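Local coordinates for glycosyl hydrolases family 2, sugar binding domain protein (Bacteroides uniformis str. 3978 T3 ii, PDB 6D1P) that is a beta-glucuronidase of a human gut bacterium, a family 2 glycoside hydrolase that probably cleaves beta-linked glucuronic acid from its conjugates, at residues 323-328 and 357-362; 511-516 and 571-576. One frame throughout, in Å; residues are numbered along the deposited sequence.

Contact 1 (323-328 and 357-362); sequences LLLRGT and GANFIR
Six hydrogen bonds join segments 323-328 and 357-362, four of them involving Arg326. Gly357 ends helix 343-356 in a Schellman motif, its positive phi (99°) suiting glycine, and its carbonyl O takes two donors of one guanidinium: Arg326 NE and NH2, each 2.9 Å from Gly357 O, hold it side-on and near the guanidinium plane, NE almost along the C=O axis. A bend at chi3 (-56°) turns the arginine tip back to this acceptor. Asn359 extends the pairing by exchange with the Arg326 backbone. Its OD1 accepts Arg326 N at 2.6 Å, from above the amide plane, while Asn359 N gives to Arg326 O at 2.9 Å; with CG set between its own N and carbonyl carbon, asparagine is short enough to reach back so. Its ND2 lies over one guanidinium face, two donors in mere contact. Farther on, Thr328 N binds Phe360 O (3.0 Å) and Arg362 N binds Thr328 O (2.9 Å), regular parallel bonds. Gly327 is tight against Phe360, where a CB would collide with the ring, whose face receives Leu325 CD1. Strand 321-329, helix 343-356 and strand 360-362 make a beta-alpha-beta unit of the TIM barrel.

Contact 2 (511-516 and 571-576); sequences AEWGGD and TGSLFW
Two tryptophans, one from each segment, set the geometry here. The indole of Trp513 lies across Ser573 to Phe575: with CG in the crowded position between N and carbonyl carbon (chi1 61°), one ring face covers Phe575, whose CA stands 3.8 Å from the centroid of the five-membered ring in a CH-pi contact, while Phe575 CB packs on Trp513 CE2 at 3.6 Å. The phenyl ring turns away to stack on Phe613. At the indole edge, Trp513 NE1 makes a weak hydrogen bond to Ser573 OG (3.0 Å), a hydroxyl whose stronger hydrogen bond is from Gln564 NE2. An alanine in place of Trp513 would lose this ring and its N-H, and would probably loosen the packing on Phe575 and on His560, which stacks with the indole.

Trp576 is oriented otherwise. Its CG is anti to the backbone N (chi1 -178°), so the indole runs alongside Glu512, both pointing the same way, with carboxylate and ring planes 31° apart and Glu512 CD 3.8 Å from Trp576 CE3. Backbone bonds fix this alignment: Glu512 N to Leu574 O, almost along the C=O axis, and Trp576 N to Trp513 O, both 2.8 Å. Ala511 and Leu574, paired in a parallel beta bridge, point to the same face of the sheet, where Ala511 CB meets Leu574 CD1. A water accepts from Gly515 N and is within hydrogen-bonding distance of Trp576 O; Gly514 and Gly515 have backbone angles that call for glycine.

Glu512 is buried, yet its carboxylate is answered by Arg362, outside both segments, through OE2 and, through OE1, by a bound glycerol, probably from the crystallisation liquor. Pairing with Arg362 would probably favour the ionised carboxylate, and Glu512, just past strand 510-511, is placed consistently with the family 2 nucleophile.

Contact 1 closes before contact 2 opens along the chain, and their centres lie 10 Å apart within one TIM barrel. Strand 321-329 neighbours both 360-362 and 572-574, and 572-574 pairs in turn with 510-511, so the two contacts form consecutive parts of one parallel wall across which the first and last strands of the barrel meet. Leu325 N to Thr571 O, 2.9 Å, probably hydrogen-bonds across that seam, and Thr328 packs on Phe575. At the strand ends, Arg362 NH1 and Glu512 OE2, 3.0 Å apart, join the contacts. Arg362, also bridged to Glu386, has its side chain about 5 Å from the glycerol. This charged pair probably lines the active-site pocket at the barrel's C-terminal end.

Contact 1 (323-328 and 357-362)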
loop_
_atom_site.group_PDB
_atom_site.type_symbol
_atom_site.label_atom_id
_atom_site.label_comp_id
_atom_site.label_asym_id
_atom_site.label_seq_id
_atom_site.Cartn_x
_atom_site.Cartn_y
_atom_site.Cartn_z
ATOM N N LEU A 323 -18.169 46.648 -5.773
ATOM C CA LEU A 323 -18.763 45.315 -5.698
ATOM C C LEU A 323 -18.082 44.554 -4.572
ATOM O O LEU A 323 -16.869 44.321 -4.617
ATOM C CB LEU A 323 -18.621 44.569 -7.028
ATOM C CG LEU A 323 -19.090 43.111 -7.075
ATOM C CD1 LEU A 323 -20.602 43.003 -6.791
ATOM C CD2 LEU A 323 -18.735 42.474 -8.417
ATOM N N LEU A 324 -18.850 44.217 -3.546
ATOM C CA LEU A 324 -18.331 43.435 -2.442
ATOM C C LEU A 324 -18.177 41.985 -2.898
ATOM O O LEU A 324 -19.163 41.317 -3.205
ATOM C CB LEU A 324 -19.243 43.551 -1.229
ATOM C CG LEU A 324 -18.427 43.092 -0.017
ATOM C CD1 LEU A 324 -18.723 43.964 1.182
ATOM C CD2 LEU A 324 -18.684 41.625 0.298
ATOM N N LEU A 325 -16.938 41.509 -2.959
ATOM C CA LEU A 325 -16.673 40.145 -3.395
ATOM C C LEU A 325 -17.226 39.156 -2.371
ATOM O O LEU A 325 -16.891 39.215 -1.182
ATOM C CB LEU A 325 -15.173 39.945 -3.617
ATOM C CG LEU A 325 -14.648 40.895 -4.701
ATOM C CD1 LEU A 325 -13.134 40.872 -4.754
ATOM C CD2 LEU A 325 -15.226 40.573 -6.068
ATOM N N ARG A 326 -18.107 38.282 -2.824
ATOM C CA ARG A 326 -18.705 37.263 -1.967
ATOM C C ARG A 326 -18.042 35.952 -2.386
ATOM O O ARG A 326 -18.452 35.304 -3.352
ATOM C CB ARG A 326 -20.227 37.258 -2.107
ATOM C CG ARG A 326 -20.842 38.690 -2.089
ATOM C CD ARG A 326 -22.408 38.728 -2.140
ATOM N NE ARG A 326 -23.019 38.026 -3.291
ATOM C CZ ARG A 326 -23.353 38.575 -4.472
ATOM N NH1 ARG A 326 -23.141 39.872 -4.716
ATOM N NH2 ARG A 326 -23.897 37.815 -5.428
ATOM N N GLY A 327 -16.970 35.588 -1.687
ATOM C CA GLY A 327 -16.144 34.492 -2.158
ATOM C C GLY A 327 -16.160 33.214 -1.349
ATOM O O GLY A 327 -16.478 33.215 -0.156
ATOM N N THR A 328 -15.816 32.111 -2.006
ATOM C CA THR A 328 -15.569 30.824 -1.368
ATOM C C THR A 328 -14.273 30.240 -1.949
ATOM O O THR A 328 -13.594 30.872 -2.776
ATOM C CB THR A 328 -16.792 29.894 -1.547
ATOM O OG1 THR A 328 -16.771 28.830 -0.580
ATOM C CG2 THR A 328 -16.880 29.314 -2.953
ATOM N N GLY A 357 -25.096 32.048 -4.110
ATOM C CA GLY A 357 -25.022 33.484 -4.198
ATOM C C GLY A 357 -23.628 34.041 -4.151
ATOM O O GLY A 357 -23.481 35.265 -4.094
ATOM N N ALA A 358 -22.607 33.182 -4.146
ATOM C CA ALA A 358 -21.230 33.617 -4.298
ATOM C C ALA A 358 -21.028 34.252 -5.659
ATOM O O ALA A 358 -21.709 33.924 -6.626
ATOM C CB ALA A 358 -20.259 32.434 -4.148
ATOM N N ASN A 359 -20.066 35.167 -5.732
ATOM C CA ASN A 359 -19.660 35.722 -7.015
ATOM C C ASN A 359 -18.157 35.611 -7.227
ATOM O O ASN A 359 -17.644 36.140 -8.214
ATOM C CB ASN A 359 -20.125 37.188 -7.165
ATOM C CG ASN A 359 -19.562 38.127 -6.082
ATOM O OD1 ASN A 359 -18.613 37.804 -5.363
ATOM N ND2 ASN A 359 -20.150 39.318 -5.986
ATOM N N PHE A 360 -17.456 34.888 -6.356
ATOM C CA PHE A 360 -16.009 34.947 -6.294
ATOM C C PHE A 360 -15.501 33.631 -5.723
ATOM O O PHE A 360 -16.102 33.078 -4.801
ATOM C CB PHE A 360 -15.588 36.141 -5.419
ATOM C CG PHE A 360 -14.109 36.425 -5.421
ATOM C CD1 PHE A 360 -13.360 36.297 -6.578
ATOM C CD2 PHE A 360 -13.479 36.860 -4.266
ATOM C CE1 PHE A 360 -11.997 36.580 -6.583
ATOM C CE2 PHE A 360 -12.121 37.145 -4.262
ATOM C CZ PHE A 360 -11.376 36.998 -5.420
ATOM N N ILE A 361 -14.397 33.127 -6.264
ATOM C CA ILE A 361 -13.851 31.882 -5.750
ATOM C C ILE A 361 -12.335 31.889 -5.913
ATOM O O ILE A 361 -11.802 32.328 -6.940
ATOM C CB ILE A 361 -14.504 30.668 -6.442
ATOM C CG1 ILE A 361 -14.023 29.356 -5.799
ATOM C CG2 ILE A 361 -14.261 30.708 -7.959
ATOM C CD1 ILE A 361 -14.833 28.135 -6.252
ATOM N N ARG A 362 -11.650 31.420 -4.872
ATOM C CA ARG A 362 -10.233 31.091 -4.924
ATOM C C ARG A 362 -10.098 29.578 -5.065
ATOM O O ARG A 362 -10.642 28.827 -4.253
ATOM C CB ARG A 362 -9.515 31.597 -3.668
ATOM C CG ARG A 362 -8.025 31.248 -3.559
ATOM C CD ARG A 362 -7.409 32.034 -2.398
ATOM N NE ARG A 362 -6.078 31.581 -1.971
ATOM C CZ ARG A 362 -5.798 31.129 -0.751
ATOM N NH1 ARG A 362 -6.756 31.017 0.173
ATOM N NH2 ARG A 362 -4.558 30.782 -0.453
#

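Contact 2 (511-516 and 571-576)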
loop_
_atom_site.group_PDB
_atom_site.type_symbol
_atom_site.label_atom_id
_atom_site.label_comp_id
_atom_site.label_asym_id
_atom_site.label_seq_id
_atom_site.Cartn_x
_atom_site.Cartn_y
_atom_site.Cartn_z
ATOM N N ALA A 511 -8.788 36.633 2.445
ATOM C CA ALA A 511 -8.840 35.246 1.985
ATOM C C ALA A 511 -8.756 34.324 3.194
ATOM O O ALA A 511 -7.770 34.374 3.943
ATOM C CB ALA A 511 -7.709 34.941 1.003
ATOM N N GLU A 512 -9.809 33.520 3.385
ATOM C CA GLU A 512 -9.951 32.432 4.351
ATOM C C GLU A 512 -10.514 32.948 5.666
ATOM O O GLU A 512 -9.917 33.816 6.306
ATOM C CB GLU A 512 -8.627 31.675 4.595
ATOM C CG GLU A 512 -8.058 31.023 3.353
ATOM C CD GLU A 512 -6.946 29.994 3.657
ATOM O OE1 GLU A 512 -6.925 29.432 4.774
ATOM O OE2 GLU A 512 -6.077 29.777 2.778
ATOM N N TRP A 513 -11.672 32.409 6.052
ATOM C CA TRP A 513 -12.307 32.572 7.353
ATOM C C TRP A 513 -13.473 31.602 7.407
ATOM O O TRP A 513 -13.935 31.108 6.377
ATOM C CB TRP A 513 -12.805 34.002 7.591
ATOM C CG TRP A 513 -13.837 34.445 6.612
ATOM C CD1 TRP A 513 -13.616 35.003 5.387
ATOM C CD2 TRP A 513 -15.259 34.381 6.774
ATOM N NE1 TRP A 513 -14.815 35.287 4.769
ATOM C CE2 TRP A 513 -15.837 34.927 5.609
ATOM C CE3 TRP A 513 -16.100 33.929 7.798
ATOM C CZ2 TRP A 513 -17.213 35.035 5.445
ATOM C CZ3 TRP A 513 -17.463 34.027 7.626
ATOM C CH2 TRP A 513 -18.009 34.573 6.460
ATOM N N GLY A 514 -13.965 31.365 8.616
ATOM C CA GLY A 514 -15.054 30.433 8.835
ATOM C C GLY A 514 -14.722 29.491 9.974
ATOM O O GLY A 514 -14.269 29.944 11.034
ATOM N N GLY A 515 -14.887 28.189 9.758
ATOM C CA GLY A 515 -14.547 27.210 10.771
ATOM C C GLY A 515 -15.225 25.883 10.512
ATOM O O GLY A 515 -16.077 25.749 9.628
ATOM N N ASP A 516 -14.810 24.883 11.298
ATOM C CA ASP A 516 -15.277 23.518 11.111
ATOM C C ASP A 516 -16.654 23.324 11.725
ATOM O O ASP A 516 -16.977 23.887 12.779
ATOM C CB ASP A 516 -14.308 22.504 11.745
ATOM C CG ASP A 516 -12.945 22.455 11.042
ATOM O OD1 ASP A 516 -12.744 21.581 10.172
ATOM O OD2 ASP A 516 -12.065 23.300 11.348
ATOM N N THR A 571 -12.910 45.330 0.022
ATOM C CA THR A 571 -13.019 44.689 -1.281
ATOM C C THR A 571 -13.921 43.456 -1.203
ATOM O O THR A 571 -14.844 43.292 -2.012
ATOM C CB THR A 571 -11.631 44.324 -1.810
ATOM O OG1 THR A 571 -10.964 43.471 -0.875
ATOM C CG2 THR A 571 -10.809 45.579 -2.014
ATOM N N GLY A 572 -13.697 42.601 -0.211
ATOM C CA GLY A 572 -14.500 41.404 -0.059
ATOM C C GLY A 572 -13.738 40.317 0.678
ATOM O O GLY A 572 -12.665 40.548 1.242
ATOM N N SER A 573 -14.319 39.118 0.660
ATOM C CA SER A 573 -13.657 37.995 1.303
ATOM C C SER A 573 -13.997 36.698 0.581
ATOM O O SER A 573 -14.902 36.642 -0.259
ATOM C CB SER A 573 -14.052 37.884 2.764
ATOM O OG SER A 573 -15.399 37.473 2.841
ATOM N N LEU A 574 -13.244 35.644 0.930
ATOM C CA LEU A 574 -13.537 34.269 0.528
ATOM C C LEU A 574 -13.512 33.417 1.783
ATOM O O LEU A 574 -12.450 33.242 2.392
ATOM C CB LEU A 574 -12.520 33.749 -0.487
ATOM C CG LEU A 574 -12.218 34.711 -1.636
ATOM C CD1 LEU A 574 -10.870 35.429 -1.416
ATOM C CD2 LEU A 574 -12.243 33.994 -2.965
ATOM N N PHE A 575 -14.662 32.885 2.186
ATOM C CA PHE A 575 -14.615 31.978 3.318
ATOM C C PHE A 575 -13.998 30.656 2.881
ATOM O O PHE A 575 -13.998 30.307 1.698
ATOM C CB PHE A 575 -15.999 31.786 3.953
ATOM C CG PHE A 575 -16.952 30.917 3.165
ATOM C CD1 PHE A 575 -17.839 31.487 2.250
ATOM C CD2 PHE A 575 -17.027 29.540 3.406
ATOM C CE1 PHE A 575 -18.758 30.690 1.551
ATOM C CE2 PHE A 575 -17.922 28.729 2.705
ATOM C CZ PHE A 575 -18.796 29.301 1.784
ATOM N N TRP A 576 -13.387 29.963 3.837
ATOM C CA TRP A 576 -12.783 28.650 3.617
ATOM C C TRP A 576 -13.619 27.666 4.418
ATOM O O TRP A 576 -13.575 27.674 5.653
ATOM C CB TRP A 576 -11.317 28.627 4.051
ATOM C CG TRP A 576 -10.618 27.299 3.810
ATOM C CD1 TRP A 576 -10.728 26.166 4.559
ATOM C CD2 TRP A 576 -9.722 26.990 2.739
ATOM N NE1 TRP A 576 -9.972 25.163 4.009
ATOM C CE2 TRP A 576 -9.340 25.638 2.893
ATOM C CE3 TRP A 576 -9.201 27.726 1.665
ATOM C CZ2 TRP A 576 -8.438 25.005 2.023
ATOM C CZ3 TRP A 576 -8.323 27.101 0.789
ATOM C CH2 TRP A 576 -7.949 25.745 0.973
HETATM O O HOH W 1 -15.764 27.692 7.311
#